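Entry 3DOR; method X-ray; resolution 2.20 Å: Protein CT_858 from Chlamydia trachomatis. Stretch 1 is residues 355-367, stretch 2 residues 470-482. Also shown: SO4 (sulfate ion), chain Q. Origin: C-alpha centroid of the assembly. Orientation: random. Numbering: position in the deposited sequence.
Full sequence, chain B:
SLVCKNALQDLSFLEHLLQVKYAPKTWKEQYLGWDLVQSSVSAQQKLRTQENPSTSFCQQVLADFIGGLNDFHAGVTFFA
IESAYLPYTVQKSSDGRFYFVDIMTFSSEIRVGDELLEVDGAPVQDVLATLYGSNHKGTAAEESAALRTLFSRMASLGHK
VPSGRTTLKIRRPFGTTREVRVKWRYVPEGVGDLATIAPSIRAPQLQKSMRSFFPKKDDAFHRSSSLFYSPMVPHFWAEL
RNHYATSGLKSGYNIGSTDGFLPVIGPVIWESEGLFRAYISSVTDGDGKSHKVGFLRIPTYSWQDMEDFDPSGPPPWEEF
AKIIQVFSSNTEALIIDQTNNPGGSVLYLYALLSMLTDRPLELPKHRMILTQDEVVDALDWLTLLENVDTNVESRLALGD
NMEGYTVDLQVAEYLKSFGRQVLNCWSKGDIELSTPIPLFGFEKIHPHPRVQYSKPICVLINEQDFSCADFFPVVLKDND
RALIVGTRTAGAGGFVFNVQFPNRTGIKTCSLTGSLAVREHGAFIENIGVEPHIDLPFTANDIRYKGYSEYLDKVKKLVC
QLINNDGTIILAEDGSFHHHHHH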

# COMPACT_ATOMS: atom_id res chain seq x y z
N MET B 355 -28.96 4.88 10.02
CA MET B 355 -30.16 5.43 9.41
C MET B 355 -31.35 4.47 9.45
O MET B 355 -32.45 4.80 8.98
N LEU B 356 -31.14 3.30 10.04
CA LEU B 356 -32.21 2.31 10.12
C LEU B 356 -32.71 2.08 11.53
O LEU B 356 -33.28 1.03 11.83
N THR B 357 -32.49 3.06 12.40
CA THR B 357 -32.94 2.93 13.78
C THR B 357 -33.15 4.29 14.43
O THR B 357 -32.58 5.29 13.99
N ASP B 358 -33.99 4.32 15.47
CA ASP B 358 -34.25 5.55 16.21
C ASP B 358 -33.74 5.39 17.64
O ASP B 358 -33.90 6.27 18.49
N ARG B 359 -33.10 4.25 17.89
CA ARG B 359 -32.52 3.92 19.20
C ARG B 359 -31.12 3.35 18.98
O ARG B 359 -30.83 2.78 17.94
N PRO B 360 -30.23 3.52 19.97
CA PRO B 360 -28.87 2.99 19.80
C PRO B 360 -28.86 1.47 19.64
O PRO B 360 -29.71 0.76 20.19
N LEU B 361 -27.88 0.97 18.89
CA LEU B 361 -27.74 -0.46 18.66
C LEU B 361 -26.39 -0.96 19.19
O LEU B 361 -25.34 -0.48 18.77
N GLU B 362 -26.42 -1.91 20.12
CA GLU B 362 -25.20 -2.47 20.68
C GLU B 362 -24.40 -3.14 19.57
O GLU B 362 -24.97 -3.80 18.71
N LEU B 363 -23.08 -2.98 19.59
CA LEU B 363 -22.23 -3.57 18.57
C LEU B 363 -21.37 -4.68 19.13
O LEU B 363 -20.94 -4.62 20.28
N PRO B 364 -21.12 -5.72 18.33
CA PRO B 364 -20.26 -6.81 18.81
C PRO B 364 -18.83 -6.25 18.86
O PRO B 364 -18.47 -5.39 18.05
N LYS B 365 -18.03 -6.74 19.80
CA LYS B 365 -16.65 -6.27 19.95
C LYS B 365 -15.69 -7.22 19.27
O LYS B 365 -16.08 -8.31 18.86
N HIS B 366 -14.43 -6.82 19.16
CA HIS B 366 -13.43 -7.65 18.50
C HIS B 366 -12.21 -8.02 19.36
O HIS B 366 -11.67 -7.17 20.06
N ARG B 367 -11.80 -9.29 19.30
CA ARG B 367 -10.61 -9.76 20.02
C ARG B 367 -9.51 -9.56 18.98
O ARG B 367 -9.57 -10.14 17.89
N ASP B 470 -21.98 -10.05 7.28
CA ASP B 470 -22.21 -10.98 8.39
C ASP B 470 -22.72 -10.04 9.50
O ASP B 470 -23.74 -10.29 10.14
N PHE B 471 -21.98 -8.95 9.71
CA PHE B 471 -22.28 -7.97 10.77
C PHE B 471 -23.62 -7.23 10.70
O PHE B 471 -24.27 -7.01 11.73
N PHE B 472 -24.02 -6.82 9.49
CA PHE B 472 -25.28 -6.09 9.31
C PHE B 472 -26.45 -6.83 9.97
O PHE B 472 -27.10 -6.28 10.85
N PRO B 473 -26.71 -8.08 9.57
CA PRO B 473 -27.83 -8.78 10.21
C PRO B 473 -27.62 -9.12 11.69
O PRO B 473 -28.58 -9.12 12.46
N VAL B 474 -26.38 -9.38 12.08
CA VAL B 474 -26.13 -9.73 13.48
C VAL B 474 -26.46 -8.56 14.41
O VAL B 474 -27.04 -8.77 15.49
N VAL B 475 -26.14 -7.34 14.00
CA VAL B 475 -26.43 -6.16 14.81
C VAL B 475 -27.94 -5.96 14.92
O VAL B 475 -28.47 -5.71 16.00
N LEU B 476 -28.62 -6.08 13.79
CA LEU B 476 -30.07 -5.92 13.76
C LEU B 476 -30.80 -7.05 14.49
O LEU B 476 -31.86 -6.84 15.09
N LYS B 477 -30.23 -8.25 14.43
CA LYS B 477 -30.84 -9.40 15.10
C LYS B 477 -30.63 -9.33 16.61
O LYS B 477 -31.59 -9.41 17.37
N ASP B 478 -29.38 -9.16 17.04
CA ASP B 478 -29.06 -9.11 18.47
C ASP B 478 -29.63 -7.91 19.22
O ASP B 478 -29.68 -7.91 20.45
N ASN B 479 -30.09 -6.89 18.49
CA ASN B 479 -30.68 -5.70 19.10
C ASN B 479 -32.19 -5.73 18.88
O ASN B 479 -32.90 -4.78 19.21
N ASP B 480 -32.66 -6.84 18.30
CA ASP B 480 -34.09 -7.04 18.02
C ASP B 480 -34.68 -5.88 17.20
O ASP B 480 -35.80 -5.45 17.46
N ARG B 481 -33.95 -5.40 16.20
CA ARG B 481 -34.41 -4.28 15.36
C ARG B 481 -35.11 -4.77 14.10
O ARG B 481 -36.00 -4.11 13.57
N ALA B 482 -34.69 -5.93 13.60
CA ALA B 482 -35.27 -6.46 12.38
C ALA B 482 -35.44 -7.96 12.37
O ALA B 482 -34.80 -8.69 13.14

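Where a chain leaves a helix, its polar backbone groups can be satisfied partly by its own next residues and partly by a neighbouring segment; the packing of stretch 1 against the end of helix 470-478 and the turn after it is an example. Asn 479, the first residue to leave helical geometry, points toward stretch 1 with chi1 m (-78°) and works as a two-way connector. Asn 479 OD1 accepts a hydrogen bond from Glu 362 N (2.7 Å), while Asn 479 ND2 donates both to Glu 362 O (2.8 Å) and to Val 475 O (2.7 Å) in the helix just before it. One amide thus satisfies the backbone donor and acceptor of a single strand residue and a carbonyl of the last helical turn.

The carbonyl of Asn 479 is served by Arg 359, whose CB points sideways but whose extended chain (p, t, t) brings its end nearer. Arg 359 NH2 donates to Asn 479 O at 2.7 Å, and NH1 adds a weak bond to the same oxygen at 3.2 Å. Arg 359 also holds a sulfate ion, probably from the crystallisation liquor: Arg 359 NE donates to sulfate O2 (2.7 Å) and Arg 359 NH2 to sulfate O4 (3.0 Å). Over one guanidinium face lies CG of Arg 481, which returns the exchange by donating from NH1 to Leu 356 O (2.9 Å); its NH2 is bonded elsewhere in the structure.

Apolar side chains fill the space beside these bonds. Leu 361 (m, t) points toward the helix, its CB 3.9 Å from CG1 of Val 475 (t). The other branch of that valine, CG2, meets Leu 363 CD2 at 3.8 Å and Pro 364 CD at 3.9 Å. Leu 356 (m, t) sets CD1 against the ring edge of Phe 472, 3.6 Å from CZ. Farther along, His 366 directs its edge toward the face of Phe 471, with the planes at 86°, and its ND1 is satisfied elsewhere.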

# COMPACT_ATOMS: atom_id res chain seq x y z
CB MET B 355 -29.87 5.84 7.97
CG MET B 355 -28.85 6.99 7.88
SD MET B 355 -28.53 7.53 6.19
CE MET B 355 -26.97 6.81 5.87
CB LEU B 356 -31.72 0.99 9.54
CG LEU B 356 -31.29 1.05 8.08
CD1 LEU B 356 -30.58 -0.24 7.70
CD2 LEU B 356 -32.51 1.29 7.20
CB THR B 357 -31.91 2.16 14.63
OG1 THR B 357 -32.41 2.03 15.96
CG2 THR B 357 -30.57 2.90 14.66
CB ASP B 358 -35.76 5.88 16.21
CG ASP B 358 -36.61 4.79 16.87
OD1 ASP B 358 -36.09 3.69 17.14
OD2 ASP B 358 -37.81 5.04 17.10
CB ARG B 359 -33.40 2.89 19.94
CG ARG B 359 -33.58 1.55 19.21
CD ARG B 359 -34.64 0.67 19.90
NE ARG B 359 -34.94 -0.55 19.16
CZ ARG B 359 -34.25 -1.68 19.25
NH1 ARG B 359 -33.20 -1.75 20.07
NH2 ARG B 359 -34.60 -2.74 18.54
CB PRO B 360 -28.16 3.46 21.06
CG PRO B 360 -29.27 3.51 22.07
CD PRO B 360 -30.40 4.13 21.30
CB LEU B 361 -27.84 -0.77 17.16
CG LEU B 361 -29.12 -0.32 16.44
CD1 LEU B 361 -28.99 -0.59 14.95
CD2 LEU B 361 -30.31 -1.06 17.02
CB GLU B 362 -25.53 -3.52 21.75
CG GLU B 362 -25.50 -2.99 23.17
CD GLU B 362 -24.10 -2.59 23.60
OE1 GLU B 362 -23.18 -3.43 23.48
OE2 GLU B 362 -23.91 -1.44 24.05
CB LEU B 363 -21.31 -2.51 17.96
CG LEU B 363 -21.95 -1.45 17.05
CD1 LEU B 363 -21.03 -0.24 16.90
CD2 LEU B 363 -22.23 -2.09 15.69
CB PRO B 364 -20.44 -7.89 17.75
CG PRO B 364 -20.80 -7.12 16.52
CD PRO B 364 -21.74 -6.07 17.04
CB LYS B 365 -16.30 -6.15 21.44
CG LYS B 365 -17.11 -5.09 22.16
CD LYS B 365 -16.71 -4.99 23.63
CE LYS B 365 -17.49 -3.90 24.35
NZ LYS B 365 -18.95 -4.20 24.38
CB HIS B 366 -12.93 -6.95 17.24
CG HIS B 366 -13.90 -6.97 16.10
ND1 HIS B 366 -13.60 -7.54 14.88
CD2 HIS B 366 -15.16 -6.49 15.99
CE1 HIS B 366 -14.63 -7.40 14.06
NE2 HIS B 366 -15.59 -6.76 14.71
CB ARG B 367 -10.71 -11.26 20.36
CG ARG B 367 -11.96 -11.73 21.11
CD ARG B 367 -11.83 -11.67 22.61
NE ARG B 367 -10.60 -12.29 23.12
CZ ARG B 367 -10.46 -13.56 23.48
NH1 ARG B 367 -11.47 -14.40 23.40
NH2 ARG B 367 -9.29 -13.98 23.96
CB ASP B 470 -20.90 -11.61 8.93
CG ASP B 470 -20.49 -12.87 8.19
OD1 ASP B 470 -21.31 -13.81 8.09
OD2 ASP B 470 -19.32 -12.94 7.74
CB PHE B 471 -21.16 -6.92 10.85
CG PHE B 471 -19.77 -7.50 11.03
CD1 PHE B 471 -18.64 -6.76 10.67
CD2 PHE B 471 -19.60 -8.78 11.55
CE1 PHE B 471 -17.34 -7.30 10.82
CE2 PHE B 471 -18.32 -9.33 11.71
CZ PHE B 471 -17.19 -8.58 11.35
CB PHE B 472 -25.56 -5.85 7.81
CG PHE B 472 -26.80 -5.02 7.53
CD1 PHE B 472 -26.78 -3.64 7.70
CD2 PHE B 472 -27.97 -5.62 7.06
CE1 PHE B 472 -27.91 -2.85 7.40
CE2 PHE B 472 -29.11 -4.86 6.76
CZ PHE B 472 -29.08 -3.47 6.93
CB PRO B 473 -28.01 -10.03 9.34
CG PRO B 473 -26.62 -10.31 8.88
CD PRO B 473 -26.11 -8.92 8.51
CB VAL B 474 -24.66 -10.23 13.71
CG1 VAL B 474 -23.70 -9.08 13.99
CG2 VAL B 474 -24.65 -11.24 14.85
CB VAL B 475 -25.80 -4.88 14.19
CG1 VAL B 475 -26.27 -3.65 14.97
CG2 VAL B 475 -24.27 -4.96 14.23
CB LEU B 476 -30.56 -5.83 12.30
CG LEU B 476 -30.03 -4.59 11.54
CD1 LEU B 476 -30.49 -4.58 10.07
CD2 LEU B 476 -30.51 -3.35 12.27
CB LYS B 477 -30.26 -10.71 14.58
CG LYS B 477 -30.99 -11.97 15.05
CD LYS B 477 -30.51 -13.19 14.26
CE LYS B 477 -31.45 -14.38 14.41
NZ LYS B 477 -31.53 -14.92 15.80
CB ASP B 478 -27.54 -9.22 18.67
CG ASP B 478 -26.99 -10.59 18.27
OD1 ASP B 478 -27.80 -11.46 17.87
OD2 ASP B 478 -25.77 -10.81 18.34
CB ASN B 479 -30.10 -4.41 18.49
CG ASN B 479 -28.72 -4.07 19.03
OD1 ASN B 479 -28.58 -3.56 20.14
ND2 ASN B 479 -27.69 -4.34 18.24
CB ASP B 480 -34.88 -7.16 19.34
CG ASP B 480 -34.44 -8.35 20.20
OD1 ASP B 480 -34.11 -8.19 21.37
OD2 ASP B 480 -34.45 -9.55 19.62
CB ARG B 481 -33.21 -3.41 14.93
CG ARG B 481 -33.32 -1.93 15.24
CD ARG B 481 -34.01 -1.09 14.16
NE ARG B 481 -35.40 -1.48 14.01
CZ ARG B 481 -36.27 -0.91 13.18
NH1 ARG B 481 -35.92 0.11 12.42
NH2 ARG B 481 -37.48 -1.42 13.09
CB ALA B 482 -34.40 -6.06 11.19
S SO4 Q . -37.89 -1.45 17.25
O1 SO4 Q . -38.82 -1.18 16.08
O2 SO4 Q . -37.03 -0.23 17.48
O3 SO4 Q . -38.68 -1.72 18.52
O4 SO4 Q . -37.09 -2.69 16.89